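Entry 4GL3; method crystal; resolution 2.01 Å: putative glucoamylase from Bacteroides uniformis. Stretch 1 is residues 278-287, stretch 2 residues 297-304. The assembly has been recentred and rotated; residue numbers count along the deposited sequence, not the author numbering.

Stretch 1 (278-287) HTLINRAYCI
Stretch 2 (297-304) GEKCWGLT

Residues 278-287 are helical throughout, phi/psi staying near -60/-45, with i to i+4 bonds such as N282 N to H278 O (3.0 Å) and I287 N to R283 O (3.0 Å), continuing past both ends. Residues 297-304 form no regular helix or strand. Their first turn is closed by G297 N to C300 O (2.9 Å) and C300 N to G297 O (3.1 Å); from C300 (-143/87) the chain is extended through W301 (-143/162), L303 (-112/124) and T304 (-156/174), interrupted by G302 at 123/105, where a CB would jam against the preceding carbonyl. The chain runs back along the helix: I287 CA lies 4.4 Å from G297 CA, C286 CA 5.5 Å from W301 CA, and N282, a turn earlier, meets L303.

N282 (chi1 t, chi2 -79°) points toward the loop and bonds both ways with the L303 backbone. L303 N donates to N282 OD1 (2.9 Å, 172°), and N282 ND2 donates to L303 O (3.1 Å, 150°). One turn on, C286 (chi1 m) accepts a long but nearly linear bond from G302 N to its SG (3.6 Å, 174°), while C286 CB packs on W301 CB at 3.6 Å. L303 (m, t) packs against two helix residues, its CD1 3.6 Å from Y285 CE2 and its CG 3.8 Å from C286 SG.

W301 (chi1 p, chi2 -84°) lays its indole beside the helix. The extended R283 chain (t, t, t, chi4 -89°) crosses one face: R283 CG sits 3.9 Å from the centroid of the W301 five-membered ring, 13° off the normal, a CH-pi contact. T279 CG2 approaches W301 CH2 at 3.8 Å.

R283 NH2 and E298 OE1 are 4.5 Å apart, beyond a salt bridge; one water accepts from R283 NH2 at 3.0 Å and lies 3.0 Å from E298 OE1. I287 CD1 touches E298 CG at 3.7 Å.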

# COMPACT_ATOMS: atom_id res chain seq x y z
N HIS A 278 -5.84 8.93 -12.88
CA HIS A 278 -6.12 9.33 -11.51
C HIS A 278 -5.06 10.30 -10.96
O HIS A 278 -5.38 11.32 -10.35
CB HIS A 278 -6.22 8.11 -10.64
CG HIS A 278 -6.77 8.37 -9.27
ND1 HIS A 278 -7.00 7.35 -8.37
CD2 HIS A 278 -7.12 9.52 -8.63
CE1 HIS A 278 -7.47 7.86 -7.24
NE2 HIS A 278 -7.56 9.17 -7.37
N THR A 279 -3.79 9.97 -11.18
CA THR A 279 -2.70 10.86 -10.76
C THR A 279 -2.80 12.25 -11.38
O THR A 279 -2.63 13.26 -10.69
CB THR A 279 -1.35 10.20 -11.08
OG1 THR A 279 -1.27 8.94 -10.40
CG2 THR A 279 -0.14 11.12 -10.73
N LEU A 280 -3.09 12.32 -12.67
CA LEU A 280 -3.06 13.63 -13.37
C LEU A 280 -4.29 14.45 -13.04
O LEU A 280 -4.23 15.65 -12.92
CB LEU A 280 -2.91 13.44 -14.88
CG LEU A 280 -1.53 12.93 -15.32
CD1 LEU A 280 -1.36 12.97 -16.83
CD2 LEU A 280 -0.43 13.76 -14.67
N ILE A 281 -5.42 13.79 -12.84
CA ILE A 281 -6.63 14.45 -12.36
C ILE A 281 -6.46 15.05 -10.94
O ILE A 281 -6.85 16.18 -10.69
CB ILE A 281 -7.83 13.50 -12.45
CG1 ILE A 281 -8.20 13.27 -13.93
CG2 ILE A 281 -9.01 14.02 -11.63
CD1 ILE A 281 -9.07 12.01 -14.15
N ASN A 282 -5.87 14.28 -10.03
CA ASN A 282 -5.59 14.74 -8.65
C ASN A 282 -4.68 15.99 -8.69
O ASN A 282 -4.96 17.04 -8.08
CB ASN A 282 -4.98 13.55 -7.88
CG ASN A 282 -4.95 13.75 -6.39
OD1 ASN A 282 -4.07 14.46 -5.87
ND2 ASN A 282 -5.88 13.09 -5.66
N ARG A 283 -3.64 15.90 -9.51
CA ARG A 283 -2.78 17.05 -9.75
C ARG A 283 -3.52 18.23 -10.38
O ARG A 283 -3.33 19.36 -9.95
CB ARG A 283 -1.58 16.66 -10.63
CG ARG A 283 -0.70 17.83 -10.99
CD ARG A 283 0.46 17.38 -11.87
NE ARG A 283 1.32 18.49 -12.32
CZ ARG A 283 1.11 19.19 -13.43
NH1 ARG A 283 0.07 18.92 -14.20
NH2 ARG A 283 1.93 20.15 -13.78
N ALA A 284 -4.33 17.98 -11.41
CA ALA A 284 -5.07 19.06 -12.07
C ALA A 284 -6.02 19.74 -11.08
O ALA A 284 -6.17 20.98 -11.12
CB ALA A 284 -5.84 18.59 -13.33
N TYR A 285 -6.65 18.96 -10.21
CA TYR A 285 -7.51 19.54 -9.18
C TYR A 285 -6.69 20.54 -8.34
O TYR A 285 -7.15 21.67 -8.08
CB TYR A 285 -8.19 18.49 -8.28
CG TYR A 285 -8.91 19.14 -7.12
CD1 TYR A 285 -10.20 19.59 -7.25
CD2 TYR A 285 -8.25 19.38 -5.93
CE1 TYR A 285 -10.86 20.20 -6.20
CE2 TYR A 285 -8.88 20.01 -4.89
CZ TYR A 285 -10.19 20.42 -5.02
OH TYR A 285 -10.80 21.07 -3.98
N CYS A 286 -5.49 20.14 -7.96
CA CYS A 286 -4.68 20.98 -7.09
C CYS A 286 -4.26 22.25 -7.78
O CYS A 286 -4.23 23.33 -7.16
CB CYS A 286 -3.49 20.18 -6.55
SG CYS A 286 -3.99 18.85 -5.39
N ILE A 287 -3.96 22.13 -9.08
CA ILE A 287 -3.59 23.31 -9.86
C ILE A 287 -4.80 24.21 -10.03
O ILE A 287 -4.68 25.42 -9.89
CB ILE A 287 -2.98 22.94 -11.24
CG1 ILE A 287 -1.65 22.19 -11.03
CG2 ILE A 287 -2.80 24.18 -12.12
CD1 ILE A 287 -1.10 21.56 -12.29
N GLY A 297 -0.58 23.89 -6.20
CA GLY A 297 0.03 24.21 -7.52
C GLY A 297 0.85 23.08 -8.11
O GLY A 297 0.83 21.96 -7.61
N GLU A 298 1.59 23.40 -9.16
CA GLU A 298 2.43 22.43 -9.86
C GLU A 298 3.50 21.85 -8.96
O GLU A 298 3.89 20.71 -9.14
CB GLU A 298 3.10 23.10 -11.07
CG GLU A 298 2.07 23.50 -12.11
CD GLU A 298 2.67 24.21 -13.29
OE1 GLU A 298 3.91 24.14 -13.45
OE2 GLU A 298 1.89 24.82 -14.06
N LYS A 299 3.98 22.65 -8.02
CA LYS A 299 5.05 22.23 -7.12
C LYS A 299 4.48 21.57 -5.89
O LYS A 299 5.18 20.90 -5.17
CB LYS A 299 5.87 23.45 -6.71
CG LYS A 299 6.59 24.07 -7.90
CD LYS A 299 7.88 24.76 -7.51
CE LYS A 299 8.69 25.13 -8.75
NZ LYS A 299 8.80 23.96 -9.68
N CYS A 300 3.19 21.75 -5.66
CA CYS A 300 2.59 21.41 -4.40
C CYS A 300 1.19 20.84 -4.65
O CYS A 300 0.19 21.57 -4.68
CB CYS A 300 2.56 22.66 -3.55
SG CYS A 300 2.10 22.33 -1.86
N TRP A 301 1.16 19.52 -4.89
CA TRP A 301 -0.06 18.78 -5.21
C TRP A 301 -0.01 17.42 -4.57
O TRP A 301 1.07 16.95 -4.18
CB TRP A 301 -0.23 18.60 -6.72
CG TRP A 301 0.85 17.81 -7.42
CD1 TRP A 301 2.04 18.29 -7.87
CD2 TRP A 301 0.82 16.41 -7.79
NE1 TRP A 301 2.76 17.28 -8.49
CE2 TRP A 301 2.04 16.12 -8.44
CE3 TRP A 301 -0.10 15.38 -7.60
CZ2 TRP A 301 2.34 14.86 -8.92
CZ3 TRP A 301 0.20 14.13 -8.07
CH2 TRP A 301 1.42 13.88 -8.72
N GLY A 302 -1.19 16.80 -4.47
CA GLY A 302 -1.33 15.43 -4.01
C GLY A 302 -2.25 15.36 -2.81
O GLY A 302 -1.85 15.71 -1.70
N LEU A 303 -3.48 14.89 -3.05
CA LEU A 303 -4.49 14.70 -1.99
C LEU A 303 -4.79 13.21 -1.76
O LEU A 303 -5.15 12.46 -2.69
CB LEU A 303 -5.78 15.44 -2.37
CG LEU A 303 -5.69 16.95 -2.60
CD1 LEU A 303 -7.03 17.48 -3.12
CD2 LEU A 303 -5.24 17.67 -1.34
N THR A 304 -4.63 12.78 -0.51
CA THR A 304 -4.94 11.43 -0.08
C THR A 304 -5.22 11.41 1.45
O THR A 304 -5.06 12.43 2.14
CB THR A 304 -3.79 10.49 -0.44
OG1 THR A 304 -4.22 9.14 -0.33
CG2 THR A 304 -2.53 10.71 0.46
O HOH W 1 3.84 19.15 -11.26
O HOH W 2 4.69 21.26 -13.70
O HOH W 3 1.03 22.02 -15.95